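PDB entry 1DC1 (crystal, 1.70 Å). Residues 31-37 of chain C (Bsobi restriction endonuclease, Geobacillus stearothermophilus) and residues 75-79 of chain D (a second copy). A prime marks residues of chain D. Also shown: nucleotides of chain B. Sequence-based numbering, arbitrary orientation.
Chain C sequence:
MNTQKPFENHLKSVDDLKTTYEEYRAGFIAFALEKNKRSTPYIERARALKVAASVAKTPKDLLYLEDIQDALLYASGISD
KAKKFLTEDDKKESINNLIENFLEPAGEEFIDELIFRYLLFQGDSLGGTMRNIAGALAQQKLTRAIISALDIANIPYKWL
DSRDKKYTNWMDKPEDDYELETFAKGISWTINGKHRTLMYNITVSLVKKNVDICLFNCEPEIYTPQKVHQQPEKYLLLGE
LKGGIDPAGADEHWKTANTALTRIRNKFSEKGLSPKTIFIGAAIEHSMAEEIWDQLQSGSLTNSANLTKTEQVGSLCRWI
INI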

ATOM      1  N   PHE C  31     -16.934   2.438  -4.525  1.00 14.75           N
ATOM      2  CA  PHE C  31     -15.733   3.247  -4.176  1.00 16.97           C
ATOM      3  C   PHE C  31     -15.685   4.527  -5.065  1.00 16.71           C
ATOM      4  O   PHE C  31     -15.406   5.635  -4.578  1.00 13.89           O
ATOM      5  CB  PHE C  31     -14.436   2.398  -4.341  1.00 15.81           C
ATOM      6  CG  PHE C  31     -13.131   3.142  -4.019  1.00 14.09           C
ATOM      7  CD1 PHE C  31     -12.556   4.021  -4.944  1.00 19.23           C
ATOM      8  CD2 PHE C  31     -12.476   2.910  -2.830  1.00 17.49           C
ATOM      9  CE1 PHE C  31     -11.354   4.641  -4.684  1.00 19.99           C
ATOM     10  CE2 PHE C  31     -11.281   3.511  -2.541  1.00 17.28           C
ATOM     11  CZ  PHE C  31     -10.708   4.384  -3.475  1.00 19.99           C
ATOM     12  N   ALA C  32     -15.990   4.352  -6.353  1.00 16.30           N
ATOM     13  CA  ALA C  32     -15.984   5.433  -7.322  1.00 13.17           C
ATOM     14  C   ALA C  32     -17.076   6.443  -6.943  1.00 14.47           C
ATOM     15  O   ALA C  32     -16.870   7.654  -7.026  1.00 13.20           O
ATOM     16  CB  ALA C  32     -16.227   4.856  -8.723  1.00 13.88           C
ATOM     17  N   LEU C  33     -18.236   5.958  -6.517  1.00 13.42           N
ATOM     18  CA  LEU C  33     -19.306   6.858  -6.130  1.00 15.58           C
ATOM     19  C   LEU C  33     -18.861   7.699  -4.958  1.00 15.35           C
ATOM     20  O   LEU C  33     -19.139   8.889  -4.923  1.00 13.82           O
ATOM     21  CB  LEU C  33     -20.542   6.073  -5.707  1.00 16.11           C
ATOM     22  CG  LEU C  33     -21.673   6.975  -5.212  1.00 25.38           C
ATOM     23  CD1 LEU C  33     -22.215   7.742  -6.375  1.00 30.17           C
ATOM     24  CD2 LEU C  33     -22.801   6.161  -4.593  1.00 29.34           C
ATOM     25  N   GLU C  34     -18.157   7.080  -4.001  1.00 11.84           N
ATOM     26  CA  GLU C  34     -17.730   7.796  -2.809  1.00 14.39           C
ATOM     27  C   GLU C  34     -16.631   8.785  -3.168  1.00 12.29           C
ATOM     28  O   GLU C  34     -16.606   9.904  -2.646  1.00 13.01           O
ATOM     29  CB  GLU C  34     -17.288   6.808  -1.717  1.00 15.43           C
ATOM     30  CG  GLU C  34     -16.652   7.492  -0.477  1.00 18.71           C
ATOM     31  CD  GLU C  34     -17.641   8.231   0.446  1.00 23.24           C
ATOM     32  OE1 GLU C  34     -18.895   8.047   0.244  1.00 17.66           O
ATOM     33  OE2 GLU C  34     -17.151   8.972   1.367  1.00 16.96           O
ATOM     34  N   LYS C  35     -15.742   8.370  -4.080  1.00 12.95           N
ATOM     35  CA  LYS C  35     -14.651   9.227  -4.542  1.00 14.56           C
ATOM     36  C   LYS C  35     -15.210  10.497  -5.185  1.00 10.56           C
ATOM     37  O   LYS C  35     -14.705  11.598  -4.944  1.00 12.79           O
ATOM     38  CB  LYS C  35     -13.769   8.497  -5.555  1.00 15.40           C
ATOM     39  CG  LYS C  35     -12.400   9.165  -5.686  1.00 25.06           C
ATOM     40  CD  LYS C  35     -11.416   8.304  -6.452  1.00 27.05           C
ATOM     41  CE  LYS C  35     -11.841   8.137  -7.911  1.00 25.30           C
ATOM     42  NZ  LYS C  35     -10.600   7.929  -8.764  1.00 24.59           N
ATOM     43  N   ASN C  36     -16.261  10.353  -5.997  1.00 12.35           N
ATOM     44  CA  ASN C  36     -16.855  11.523  -6.635  1.00 12.57           C
ATOM     45  C   ASN C  36     -17.475  12.430  -5.586  1.00 12.44           C
ATOM     46  O   ASN C  36     -17.364  13.645  -5.680  1.00 13.77           O
ATOM     47  CB  ASN C  36     -17.838  11.099  -7.697  1.00 11.10           C
ATOM     48  CG  ASN C  36     -17.133  10.733  -8.965  1.00 15.66           C
ATOM     49  OD1 ASN C  36     -16.267  11.475  -9.423  1.00 19.01           O
ATOM     50  ND2 ASN C  36     -17.455   9.574  -9.524  1.00 16.21           N
ATOM     51  N   LYS C  37     -18.078  11.838  -4.563  1.00 12.97           N
ATOM     52  CA  LYS C  37     -18.647  12.618  -3.465  1.00 17.01           C
ATOM     53  C   LYS C  37     -17.545  13.387  -2.730  1.00 17.82           C
ATOM     54  O   LYS C  37     -17.720  14.541  -2.390  1.00 18.63           O
ATOM     55  CB  LYS C  37     -19.366  11.710  -2.439  1.00 18.76           C
ATOM     56  CG  LYS C  37     -20.729  11.197  -2.928  1.00 20.94           C
ATOM     57  CD  LYS C  37     -21.421  10.338  -1.859  1.00 24.13           C
ATOM     58  CE  LYS C  37     -22.456   9.400  -2.465  1.00 25.80           C
ATOM     59  NZ  LYS C  37     -23.072   8.565  -1.396  1.00 31.65           N
TER
ATOM     60  N   ALA D  75     -11.816  11.071 -15.912  1.00 12.43           N
ATOM     61  CA  ALA D  75     -12.276  12.265 -15.192  1.00 10.49           C
ATOM     62  C   ALA D  75     -13.566  12.015 -14.407  1.00 12.87           C
ATOM     63  O   ALA D  75     -13.841  12.737 -13.446  1.00 13.46           O
ATOM     64  CB  ALA D  75     -12.472  13.454 -16.165  1.00 11.96           C
ATOM     65  N   SER D  76     -14.337  10.997 -14.816  1.00 13.93           N
ATOM     66  CA  SER D  76     -15.590  10.627 -14.170  1.00 12.82           C
ATOM     67  C   SER D  76     -15.356   9.834 -12.891  1.00 12.78           C
ATOM     68  O   SER D  76     -16.300   9.433 -12.228  1.00 17.06           O
ATOM     69  CB  SER D  76     -16.512   9.869 -15.146  1.00  9.56           C
ATOM     70  OG  SER D  76     -16.331   8.466 -15.088  1.00 13.70           O
ATOM     71  N   GLY D  77     -14.094   9.627 -12.519  1.00 13.93           N
ATOM     72  CA  GLY D  77     -13.793   8.939 -11.277  1.00 14.68           C
ATOM     73  C   GLY D  77     -13.427   7.483 -11.387  1.00 14.87           C
ATOM     74  O   GLY D  77     -13.396   6.800 -10.355  1.00 16.49           O
ATOM     75  N   ILE D  78     -13.144   7.022 -12.610  1.00 14.21           N
ATOM     76  CA  ILE D  78     -12.787   5.637 -12.869  1.00 16.75           C
ATOM     77  C   ILE D  78     -11.283   5.402 -13.170  1.00 10.41           C
ATOM     78  O   ILE D  78     -10.791   5.752 -14.248  1.00 12.88           O
ATOM     79  CB  ILE D  78     -13.673   5.063 -14.031  1.00 13.82           C
ATOM     80  CG1 ILE D  78     -15.168   5.345 -13.770  1.00 11.86           C
ATOM     81  CG2 ILE D  78     -13.375   3.553 -14.210  1.00 13.91           C
ATOM     82  CD1 ILE D  78     -15.704   4.768 -12.477  1.00 12.38           C
ATOM     83  N   SER D  79     -10.586   4.807 -12.207  1.00 11.49           N
ATOM     84  CA  SER D  79      -9.171   4.515 -12.359  1.00 14.02           C
ATOM     85  C   SER D  79      -9.017   3.399 -13.396  1.00 11.80           C
ATOM     86  O   SER D  79      -9.940   2.657 -13.651  1.00 12.88           O
ATOM     87  CB  SER D  79      -8.583   4.057 -11.031  1.00 13.27           C
ATOM     88  OG  SER D  79      -9.152   2.798 -10.663  1.00 12.06           O
TER
ATOM     89  P    DA B   9      -7.983   2.786  -7.298  1.00 13.16           P
ATOM     90  OP1  DA B   9      -8.627   3.820  -6.445  1.00 11.22           O
ATOM     91  OP2  DA B   9      -8.857   1.879  -8.090  1.00 12.03           O
ATOM     92  O5'  DA B   9      -6.881   3.429  -8.282  1.00 12.79           O
ATOM     93  C5'  DA B   9      -6.356   4.785  -8.112  1.00 10.79           C
ATOM     94  C4'  DA B   9      -4.883   4.827  -8.445  1.00 12.70           C
ATOM     95  O4'  DA B   9      -4.067   4.387  -7.343  1.00 14.52           O
ATOM     96  C3'  DA B   9      -4.432   3.960  -9.610  1.00 13.95           C
ATOM     97  O3'  DA B   9      -4.791   4.557 -10.859  1.00 14.33           O
ATOM     98  C2'  DA B   9      -2.934   3.837  -9.362  1.00 11.71           C
ATOM     99  C1'  DA B   9      -2.864   3.801  -7.836  1.00  9.55           C
ATOM    100  N9   DA B   9      -2.799   2.430  -7.326  1.00 14.64           N
ATOM    101  C8   DA B   9      -3.851   1.553  -7.120  1.00 13.15           C
ATOM    102  N7   DA B   9      -3.474   0.382  -6.676  1.00 10.41           N
ATOM    103  C5   DA B   9      -2.090   0.482  -6.570  1.00 12.31           C
ATOM    104  C6   DA B   9      -1.092  -0.425  -6.147  1.00  8.25           C
ATOM    105  N6   DA B   9      -1.326  -1.662  -5.719  1.00  7.72           N
ATOM    106  N1   DA B   9       0.177   0.000  -6.179  1.00 14.36           N
ATOM    107  C2   DA B   9       0.446   1.244  -6.599  1.00  7.73           C
ATOM    108  N3   DA B   9      -0.386   2.179  -7.010  1.00 10.49           N
ATOM    109  C4   DA B   9      -1.659   1.736  -6.970  1.00 13.69           C
HETATM  110  O   HOH W   1     -15.839  13.401 -11.360  1.00 14.19           O

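The end of a helix leaves carbonyl groups without their usual partners, and a neighbouring chain can make use of them. This contact between two copies of the BsoBI endonuclease is a compact example. Residues 31-37 of chain C lie within a continuous helix, with backbone bonds such as Asn36 N to Ala32 O at 3.0 Å. The chain D stretch is where another helix stops: Gly77′ turns out of it with a positive phi of 100° in a Schellman motif, and Ser79′ takes the N-cap position of the next helix. The backbones come closest where Ala32 CA lies 5.7 Å from Gly77′ CA.

Glycine suits this point twice over. At these backbone angles a CB would be jammed against the preceding carbonyl oxygen, and it would also lie 2.6 Å from Asn36 ND2, a clash. The bare backbone therefore lets the helix approach, and Ala32, Lys35 and Asn36 all direct their CA-to-CB bonds toward it.

Asn36 supplies the direct hydrogen bond, its ND2 donating to Ser76′ O at 2.9 Å with an angle of 156°. The other end of the amide is an acceptor, so it needs a donor: water 1 gives one hydrogen to Asn36 OD1 (2.8 Å) and the other to Ala75′ O (3.0 Å), linking the side chain to a second carbonyl. Lys35 reaches the next carbonyl along, its CE 3.2 Å from Gly77′ O.

Ala32 adds the apolar element. Although the CA-to-CB bond of Ile78′ points away, its side chain end returns, placing CD1 3.8 Å from Ala32 CB. Nearby, DNA joins both stretches: Ser79′ OG donates to OP2 of DA9 at 2.7 Å, while Phe31 CE1 approaches OP1 of the same phosphate at 3.3 Å.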